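PDB 6ZZB: SAG family member (Sag19) from Eimeria tenella, which is a surface antigen of a coccidian parasite, of unknown molecular function, with a fold probably related to that of the CAP proteins. Local coordinates for residues F172-V175 with N176-N179; S83-I87 with K88-P92; A46-K49 with T50-C53. One frame throughout, in Å; residues are numbered along the deposited sequence.

Contact 1: residues F172-V175 with N176-N179; sequences FNNV and NASN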
ATOM      1  N   PHE A 172       0.600   3.892  12.929  1.00 13.15           N
ATOM      2  CA  PHE A 172       0.254   3.752  11.487  1.00 12.83           C
ATOM      3  C   PHE A 172       0.517   5.035  10.715  1.00 12.80           C
ATOM      4  O   PHE A 172       0.341   5.029   9.486  1.00 12.54           O
ATOM      5  CB  PHE A 172      -1.162   3.220  11.345  1.00 12.09           C
ATOM      6  CG  PHE A 172      -1.302   1.826  11.882  1.00 12.14           C
ATOM      7  CD1 PHE A 172      -0.590   0.788  11.327  1.00 12.68           C
ATOM      8  CD2 PHE A 172      -2.095   1.561  12.997  1.00 13.71           C
ATOM      9  CE1 PHE A 172      -0.656  -0.493  11.847  1.00 13.78           C
ATOM     10  CE2 PHE A 172      -2.151   0.281  13.522  1.00 14.00           C
ATOM     11  CZ  PHE A 172      -1.457  -0.751  12.938  1.00 13.81           C
ATOM     12  N   ASN A 173       1.018   6.087  11.360  1.00 13.18           N
ATOM     13  CA  ASN A 173       1.599   7.258  10.676  1.00 13.30           C
ATOM     14  C   ASN A 173       2.996   6.925  10.149  1.00 13.02           C
ATOM     15  O   ASN A 173       3.544   7.751   9.401  1.00 15.44           O
ATOM     16  CB  ASN A 173       1.633   8.486  11.597  1.00 15.78           C
ATOM     17  CG  ASN A 173       2.530   8.317  12.798  1.00 16.90           C
ATOM     18  OD1 ASN A 173       2.923   7.222  13.169  1.00 16.07           O
ATOM     19  ND2 ASN A 173       2.764   9.421  13.504  1.00 22.05           N
ATOM     20  N   ASN A 174       3.542   5.773  10.478  1.00 12.73           N
ATOM     21  CA  ASN A 174       4.740   5.224   9.808  1.00 12.38           C
ATOM     22  C   ASN A 174       4.257   4.468   8.568  1.00 11.82           C
ATOM     23  O   ASN A 174       3.436   3.549   8.703  1.00 11.17           O
ATOM     24  CB  ASN A 174       5.534   4.353  10.785  1.00 12.04           C
ATOM     25  CG  ASN A 174       6.709   3.659  10.162  1.00 13.13           C
ATOM     26  OD1 ASN A 174       6.536   2.747   9.358  1.00 13.25           O
ATOM     27  ND2 ASN A 174       7.925   4.068  10.531  1.00 13.46           N
ATOM     28  N   VAL A 175       4.750   4.849   7.400  1.00 10.63           N
ATOM     29  CA  VAL A 175       4.206   4.303   6.133  1.00 10.46           C
ATOM     30  C   VAL A 175       4.469   2.802   6.077  1.00 10.50           C
ATOM     31  O   VAL A 175       3.613   2.030   5.609  1.00  9.90           O
ATOM     32  CB  VAL A 175       4.770   5.060   4.923  1.00 11.43           C
ATOM     33  CG1 VAL A 175       4.259   4.448   3.626  1.00 11.52           C
ATOM     34  CG2 VAL A 175       4.419   6.522   4.960  1.00 12.34           C
ATOM     35  N   ASN A 176       5.619   2.332   6.570  1.00 10.24           N
ATOM     36  CA  ASN A 176       5.893   0.890   6.576  1.00 10.45           C
ATOM     37  C   ASN A 176       4.889   0.163   7.465  1.00 10.03           C
ATOM     38  O   ASN A 176       4.436  -0.922   7.112  1.00 10.00           O
ATOM     39  CB  ASN A 176       7.345   0.593   6.964  1.00 10.71           C
ATOM     40  CG  ASN A 176       8.355   1.294   6.093  1.00 11.60           C
ATOM     41  OD1 ASN A 176       9.214   2.062   6.586  1.00 15.21           O
ATOM     42  ND2 ASN A 176       8.296   1.040   4.818  1.00 10.56           N
ATOM     43  N   ALA A 177       4.626   0.675   8.674  1.00  9.86           N
ATOM     44  CA  ALA A 177       3.662   0.030   9.570  1.00  9.99           C
ATOM     45  C   ALA A 177       2.265  -0.015   8.935  1.00  9.75           C
ATOM     46  O   ALA A 177       1.602  -1.044   9.036  1.00 10.15           O
ATOM     47  CB  ALA A 177       3.621   0.747  10.900  1.00 10.07           C
ATOM     48  N   SER A 178       1.856   1.085   8.323  1.00  9.32           N
ATOM     49  CA  SER A 178       0.576   1.130   7.577  1.00  9.32           C
ATOM     50  C   SER A 178       0.595   0.058   6.487  1.00  9.26           C
ATOM     51  O   SER A 178      -0.338  -0.707   6.330  1.00  9.74           O
ATOM     52  CB  SER A 178       0.356   2.494   7.045  1.00  8.86           C
ATOM     53  OG  SER A 178      -0.846   2.555   6.271  1.00  9.71           O
ATOM     54  N   ASN A 179       1.685  -0.021   5.744  1.00  9.33           N
ATOM     55  CA  ASN A 179       1.808  -1.005   4.645  1.00  9.06           C
ATOM     56  C   ASN A 179       1.626  -2.416   5.190  1.00  9.50           C
ATOM     57  O   ASN A 179       0.919  -3.216   4.554  1.00 10.52           O
ATOM     58  CB  ASN A 179       3.136  -0.868   3.924  1.00  8.65           C
ATOM     59  CG  ASN A 179       3.254   0.367   3.062  1.00  8.44           C
ATOM     60  OD1 ASN A 179       2.261   1.039   2.781  1.00  9.18           O
ATOM     61  ND2 ASN A 179       4.475   0.694   2.624  1.00  9.14           N
TER
HETATM   62  O   HOH W   1      10.143   2.529   9.357  1.00 16.39           O
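Asn174 folds its side chain over the first turn of helix 175-183, its amide oxygen turned to the backbone N-H of Ala177. Asn174 is the N-cap: OD1 accepts from Ala177 N at 2.9 Å, with an N-H...O angle of 160°. The donor is tilted slightly, by 17°, from the plane of the side-chain carbonyl. With chi1 at 175°, CG stands anti to the backbone N and beside the carbonyl carbon, which carries the amide forward over the helix start. Asn174 OD1 also rests 3.3 Å from Asn176 CB. The backbone carbonyl of the same residue opens the regular pattern, Ser178 N reaching Asn174 O at 3.0 Å, and Asn179 N follows on Val175 O at 2.8 Å.

The other end of the capping amide is held through water. A single molecule accepts from Asn174 ND2 at 2.9 Å and donates to Asn176 OD1. The N-H of Ala177 requires an acceptor, which places OD1 rather than ND2 at the helix start; the water at ND2 is compatible with this. Asn176 in turn gives its ND2 to Thr145 OG1.

Just before the cap, Phe172 brings the edge of its ring to the helix backbone. Its CE1 lies 3.6 Å from Ala177 O, close to the ring plane, while CD1 has an apolar contact with Ala177 CB at 4.2 Å. Val175 and Asn179, one turn apart, lie side by side and point the same way.

Helix 138-155 packs along this helix start: Leu153 touches Phe172, His152 touches Asn174 and Ala177, and Ala148 touches Asn176. Asn179 joins the turn to two elements, donating from ND2 to Thr145 of that helix and accepting at OD1 from Val127 N of strand 126-131.

Contact 2: residues S83-I87 with K88-P92; sequences SLKAI and KIEEP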
ATOM      1  N   SER A  83     -14.835  -0.133  -5.282  1.00 11.13           N
ATOM      2  CA  SER A  83     -14.421  -0.142  -3.859  1.00 10.91           C
ATOM      3  C   SER A  83     -14.152   1.292  -3.383  1.00 11.04           C
ATOM      4  O   SER A  83     -14.626   1.696  -2.323  1.00 11.73           O
ATOM      5  CB  SER A  83     -13.230  -1.019  -3.687  1.00 11.36           C
ATOM      6  OG  SER A  83     -12.756  -0.977  -2.357  1.00 12.04           O
ATOM      7  N   LEU A  84     -13.425   2.056  -4.206  1.00 11.23           N
ATOM      8  CA  LEU A  84     -13.132   3.466  -3.859  1.00 11.33           C
ATOM      9  C   LEU A  84     -14.416   4.295  -3.821  1.00 12.13           C
ATOM     10  O   LEU A  84     -14.573   5.106  -2.920  1.00 12.68           O
ATOM     11  CB  LEU A  84     -12.119   3.987  -4.870  1.00 10.81           C
ATOM     12  CG  LEU A  84     -10.688   3.497  -4.604  1.00 11.63           C
ATOM     13  CD1 LEU A  84      -9.811   3.797  -5.795  1.00 11.90           C
ATOM     14  CD2 LEU A  84     -10.106   4.132  -3.337  1.00 13.09           C
ATOM     15  N   LYS A  85     -15.310   4.059  -4.779  1.00 11.78           N
ATOM     16  CA  LYS A  85     -16.592   4.807  -4.826  1.00 13.49           C
ATOM     17  C   LYS A  85     -17.374   4.582  -3.530  1.00 13.99           C
ATOM     18  O   LYS A  85     -17.972   5.536  -2.992  1.00 15.57           O
ATOM     19  CB  LYS A  85     -17.390   4.371  -6.047  1.00 14.41           C
ATOM     20  CG  LYS A  85     -18.725   5.087  -6.195  1.00 17.17           C
ATOM     21  CD  LYS A  85     -19.485   4.608  -7.403  1.00 19.77           C
ATOM     22  CE  LYS A  85     -20.887   5.192  -7.454  1.00 26.24           C
ATOM     23  NZ  LYS A  85     -20.857   6.662  -7.624  1.00 31.76           N
ATOM     24  N   ALA A  86     -17.319   3.378  -2.976  1.00 13.76           N
ATOM     25  CA  ALA A  86     -18.024   3.019  -1.721  1.00 15.42           C
ATOM     26  C   ALA A  86     -17.487   3.801  -0.523  1.00 17.32           C
ATOM     27  O   ALA A  86     -18.239   3.984   0.453  1.00 18.37           O
ATOM     28  CB  ALA A  86     -17.931   1.541  -1.489  1.00 15.04           C
ATOM     29  N   ILE A  87     -16.233   4.253  -0.566  1.00 16.14           N
ATOM     30  CA  ILE A  87     -15.650   5.048   0.547  1.00 16.70           C
ATOM     31  C   ILE A  87     -15.525   6.493   0.073  1.00 17.16           C
ATOM     32  O   ILE A  87     -14.686   7.214   0.660  1.00 20.07           O
ATOM     33  CB  ILE A  87     -14.335   4.458   1.096  1.00 17.48           C
ATOM     34  CG1 ILE A  87     -13.258   4.316   0.020  1.00 16.83           C
ATOM     35  CG2 ILE A  87     -14.627   3.138   1.784  1.00 19.83           C
ATOM     36  CD1 ILE A  87     -11.868   4.038   0.547  1.00 16.96           C
ATOM     37  N   LYS A  88     -16.276   6.871  -0.958  1.00 17.25           N
ATOM     38  CA  LYS A  88     -16.468   8.289  -1.363  1.00 19.79           C
ATOM     39  C   LYS A  88     -15.174   8.843  -1.959  1.00 19.10           C
ATOM     40  O   LYS A  88     -14.902  10.048  -1.816  1.00 21.48           O
ATOM     41  CB  LYS A  88     -16.933   9.102  -0.147  1.00 24.65           C
ATOM     42  CG  LYS A  88     -18.268   8.659   0.449  1.00 29.54           C
ATOM     43  CD  LYS A  88     -19.412   8.637  -0.554  1.00 34.69           C
ATOM     44  CE  LYS A  88     -20.207   9.928  -0.586  1.00 41.34           C
ATOM     45  NZ  LYS A  88     -21.454   9.779  -1.372  1.00 44.67           N
ATOM     46  N   ILE A  89     -14.416   8.014  -2.657  1.00 16.04           N
ATOM     47  CA  ILE A  89     -13.211   8.464  -3.424  1.00 14.71           C
ATOM     48  C   ILE A  89     -13.484   8.278  -4.908  1.00 15.30           C
ATOM     49  O   ILE A  89     -13.627   7.132  -5.361  1.00 14.42           O
ATOM     50  CB  ILE A  89     -11.941   7.720  -2.946  1.00 15.62           C
ATOM     51  CG1 ILE A  89     -11.667   8.022  -1.477  1.00 16.49           C
ATOM     52  CG2 ILE A  89     -10.760   8.050  -3.843  1.00 15.99           C
ATOM     53  CD1 ILE A  89     -10.559   7.212  -0.845  1.00 18.41           C
ATOM     54  N   GLU A  90     -13.629   9.385  -5.640  1.00 15.34           N
ATOM     55  CA  GLU A  90     -14.025   9.357  -7.062  1.00 16.13           C
ATOM     56  C   GLU A  90     -13.115  10.237  -7.910  1.00 15.62           C
ATOM     57  O   GLU A  90     -13.377  10.398  -9.102  1.00 16.37           O
ATOM     58  CB  GLU A  90     -15.488   9.776  -7.208  1.00 18.73           C
ATOM     59  CG  GLU A  90     -16.422   8.819  -6.495  1.00 22.02           C
ATOM     60  CD  GLU A  90     -17.864   8.864  -6.976  1.00 28.48           C
ATOM     61  OE1 GLU A  90     -18.660   9.523  -6.289  1.00 32.27           O
ATOM     62  OE2 GLU A  90     -18.184   8.219  -8.026  1.00 33.11           O
ATOM     63  N   GLU A  91     -11.993  10.678  -7.343  1.00 15.14           N
ATOM     64  CA  GLU A  91     -10.959  11.408  -8.103  1.00 14.97           C
ATOM     65  C   GLU A  91      -9.609  10.794  -7.799  1.00 15.02           C
ATOM     66  O   GLU A  91      -9.369  10.427  -6.669  1.00 15.51           O
ATOM     67  CB  GLU A  91     -10.944  12.880  -7.684  1.00 15.68           C
ATOM     68  CG  GLU A  91     -12.161  13.665  -8.139  1.00 18.24           C
ATOM     69  CD  GLU A  91     -12.239  13.966  -9.623  1.00 19.35           C
ATOM     70  OE1 GLU A  91     -13.112  14.815  -9.987  1.00 26.19           O
ATOM     71  OE2 GLU A  91     -11.502  13.397 -10.414  1.00 19.82           O
ATOM     72  N   PRO A  92      -8.726  10.625  -8.780  1.00 14.57           N
ATOM     73  CA  PRO A  92      -8.966  10.960 -10.177  1.00 16.14           C
ATOM     74  C   PRO A  92     -10.078  10.116 -10.808  1.00 16.31           C
ATOM     75  O   PRO A  92     -10.357   9.040 -10.303  1.00 16.54           O
ATOM     76  CB  PRO A  92      -7.631  10.622 -10.852  1.00 17.68           C
ATOM     77  CG  PRO A  92      -7.028   9.575  -9.974  1.00 17.21           C
ATOM     78  CD  PRO A  92      -7.436   9.947  -8.579  1.00 15.87           C
TER
HETATM   79  O   HOH W   2     -18.586   8.058  -3.947  1.00 36.72           O
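Leu84 and Ile89 face each other across a Schellman motif that ends helix 77-86, their side chains crossing obliquely with CD2 of Leu84 4.0 Å from CD1 of Ile89. Lys88, with positive phi (70°), is the C-prime residue. The two diagnostic bonds are Ile89 N to Leu84 O at 2.9 Å and Lys88 N to Lys85 O at 3.0 Å. Leu84 O also accepts from Ile87 N, which approaches from the opposite face of the carbonyl plane to Ile89 N.

Ile87 runs alongside Ile89 and points the same way, so their CD1 methyls meet at 3.7 Å. Its chi1 of 58° sets CG1 between the backbone N and the carbonyl carbon, directing the ethyl arm to Ile89. The apolar cluster thus joins the residues before and after the reversal, and Tyr209 of strand 203-211 touches both Leu84 and Ile87.

Lys85 and Glu90 sit on the exposed part of the turn. The lysine chain is extended as far as CE and bends only at its last torsion, which brings NZ to Glu90 OE2 in a salt bridge of 3.1 Å; the ammonium comes from above the carboxylate plane. Glu90 OE2 also lies 3.7 Å from Lys85 CG, where the glutamate crosses the aliphatic part of the lysine at an angle. One water donates to Lys85 O at 2.8 Å and, more weakly, to Glu90 OE1.

Contact 3: residues A46-K49 with T50-C53; sequences ADEK and TEDC
Glu48 and Glu51 bring their carboxylates together where strand 46-48 gives way to helix 50-61. Among the acidic groups, Glu48 OE2 lies 2.7 Å from Glu51 OE1, the side chains crossing at about a right angle and the carboxylate planes 34° apart. Both chains bend at chi2. In Glu48, chi1 of 180° sets CG anti to the backbone N and the turn at chi2 then swings the carboxylate to the helix. Lys74 NZ forms salt bridges with both Glu48 OE2 and Glu51 OE2.

The backbone bonds are modest. Lys49, the N-cap residue, offers its O to Asp52 N at 3.0 Å and to Cys53 N at 3.1 Å; both N-H...O angles are 122°, and both bonds are weak. Cys53 N also donates to Thr50 O at 3.1 Å, so its N-H is divided between two carbonyls. On the sheet side, Thr50 OG1 is hydrogen-bonded to Cys193 N of strand 190-196.

Sulfur contacts and the disulfide complete the junction. Cys53 SG rests 3.3 Å from Lys49 O and 4.1 Å from Lys49 CB, while its covalent partner is Cys138 at the start of helix 138-155.

An O...O distance as short as that between the two glutamates would be unfavourable for two full negative charges, so one acid may well be protonated; Lys74 would probably ease what charge remains.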
ATOM      1  N   ALA A  46       2.220   5.075 -15.390  1.00 14.98           N
ATOM      2  CA  ALA A  46       2.295   3.916 -14.478  1.00 14.41           C
ATOM      3  C   ALA A  46       1.979   2.641 -15.252  1.00 15.19           C
ATOM      4  O   ALA A  46       1.164   2.680 -16.153  1.00 18.54           O
ATOM      5  CB  ALA A  46       1.352   4.088 -13.313  1.00 14.49           C
ATOM      6  N   ASP A  47       2.598   1.559 -14.823  1.00 13.87           N
ATOM      7  CA  ASP A  47       2.375   0.176 -15.309  1.00 15.92           C
ATOM      8  C   ASP A  47       1.690  -0.596 -14.193  1.00 14.00           C
ATOM      9  O   ASP A  47       1.998  -0.386 -13.011  1.00 12.49           O
ATOM     10  CB  ASP A  47       3.679  -0.536 -15.687  1.00 18.88           C
ATOM     11  CG  ASP A  47       4.121  -0.263 -17.111  1.00 24.95           C
ATOM     12  OD1 ASP A  47       3.491   0.606 -17.757  1.00 27.79           O
ATOM     13  OD2 ASP A  47       5.078  -0.925 -17.553  1.00 28.99           O
ATOM     14  N   GLU A  48       0.836  -1.514 -14.580  1.00 14.62           N
ATOM     15  CA  GLU A  48       0.227  -2.485 -13.653  1.00 15.70           C
ATOM     16  C   GLU A  48       1.322  -3.438 -13.172  1.00 12.43           C
ATOM     17  O   GLU A  48       2.204  -3.820 -13.939  1.00 13.60           O
ATOM     18  CB  GLU A  48      -0.883  -3.167 -14.454  1.00 20.50           C
ATOM     19  CG  GLU A  48      -1.664  -4.208 -13.720  1.00 27.50           C
ATOM     20  CD  GLU A  48      -1.260  -5.637 -14.027  1.00 30.78           C
ATOM     21  OE1 GLU A  48      -0.083  -5.858 -14.366  1.00 35.17           O
ATOM     22  OE2 GLU A  48      -2.148  -6.510 -13.966  1.00 28.27           O
ATOM     23  N   LYS A  49       1.307  -3.750 -11.881  1.00 10.29           N
ATOM     24  CA  LYS A  49       2.347  -4.553 -11.226  1.00  9.89           C
ATOM     25  C   LYS A  49       1.754  -5.692 -10.402  1.00  9.41           C
ATOM     26  O   LYS A  49       2.500  -6.335  -9.653  1.00 10.64           O
ATOM     27  CB  LYS A  49       3.212  -3.675 -10.323  1.00 10.47           C
ATOM     28  CG  LYS A  49       4.009  -2.589 -11.005  1.00 11.13           C
ATOM     29  CD  LYS A  49       4.968  -3.109 -12.032  1.00 12.34           C
ATOM     30  CE  LYS A  49       6.018  -2.072 -12.426  1.00 14.05           C
ATOM     31  NZ  LYS A  49       6.882  -2.566 -13.524  1.00 17.06           N
ATOM     32  N   THR A  50       0.474  -6.011 -10.522  1.00  9.22           N
ATOM     33  CA  THR A  50      -0.153  -6.995  -9.637  1.00 10.03           C
ATOM     34  C   THR A  50       0.528  -8.345  -9.795  1.00 10.88           C
ATOM     35  O   THR A  50       0.873  -8.984  -8.795  1.00 12.17           O
ATOM     36  CB  THR A  50      -1.644  -7.116  -9.883  1.00 10.63           C
ATOM     37  OG1 THR A  50      -2.185  -5.778  -9.829  1.00 10.80           O
ATOM     38  CG2 THR A  50      -2.294  -8.058  -8.899  1.00 12.07           C
ATOM     39  N   GLU A  51       0.761  -8.790 -11.021  1.00 10.89           N
ATOM     40  CA  GLU A  51       1.415 -10.109 -11.200  1.00 11.83           C
ATOM     41  C   GLU A  51       2.861 -10.083 -10.694  1.00 11.85           C
ATOM     42  O   GLU A  51       3.397 -11.158 -10.393  1.00 12.97           O
ATOM     43  CB  GLU A  51       1.389 -10.520 -12.673  1.00 12.87           C
ATOM     44  CG  GLU A  51       0.015 -10.844 -13.202  1.00 15.10           C
ATOM     45  CD  GLU A  51      -0.843  -9.680 -13.631  1.00 14.23           C
ATOM     46  OE1 GLU A  51      -0.331  -8.542 -13.679  1.00 17.85           O
ATOM     47  OE2 GLU A  51      -2.025  -9.914 -13.900  1.00 17.68           O
ATOM     48  N   ASP A  52       3.527  -8.943 -10.702  1.00 11.71           N
ATOM     49  CA  ASP A  52       4.912  -8.844 -10.212  1.00 12.68           C
ATOM     50  C   ASP A  52       4.944  -8.892  -8.687  1.00 13.10           C
ATOM     51  O   ASP A  52       6.038  -9.186  -8.143  1.00 16.30           O
ATOM     52  CB  ASP A  52       5.575  -7.568 -10.712  1.00 14.55           C
ATOM     53  CG  ASP A  52       7.082  -7.681 -10.689  1.00 19.50           C
ATOM     54  OD1 ASP A  52       7.599  -8.691 -11.224  1.00 17.63           O
ATOM     55  OD2 ASP A  52       7.737  -6.825 -10.051  1.00 25.29           O
ATOM     56  N   CYS A  53       3.862  -8.546  -8.019  1.00 11.45           N
ATOM     57  CA  CYS A  53       3.837  -8.346  -6.547  1.00 12.40           C
ATOM     58  C   CYS A  53       3.071  -9.453  -5.823  1.00 12.80           C
ATOM     59  O   CYS A  53       3.249  -9.588  -4.598  1.00 12.44           O
ATOM     60  CB  CYS A  53       3.196  -7.005  -6.225  1.00 12.59           C
ATOM     61  SG  CYS A  53       4.098  -5.563  -6.849  1.00 13.73           S
TER

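How the contacts relate
All three contacts are local and mark helix ends: contacts 1 and 3 start helices 175-183 and 50-61, whereas contact 2 finishes helix 77-86. They are well separated, with centres 21 to 22 Å apart; nearest atoms are about 13 Å apart for contacts 1 and 2, and about 11 Å for either of these with contact 3. Contacts 1 and 3 lie on opposite sides of the chain's centre, yet both pack on helix 138-155, in contact 3 through the Cys53-Cys138 disulfide. Contacts 2 and 3 reach neighbouring antiparallel strands, 203-211 and 190-196. No ligand or active site is established to relate them to.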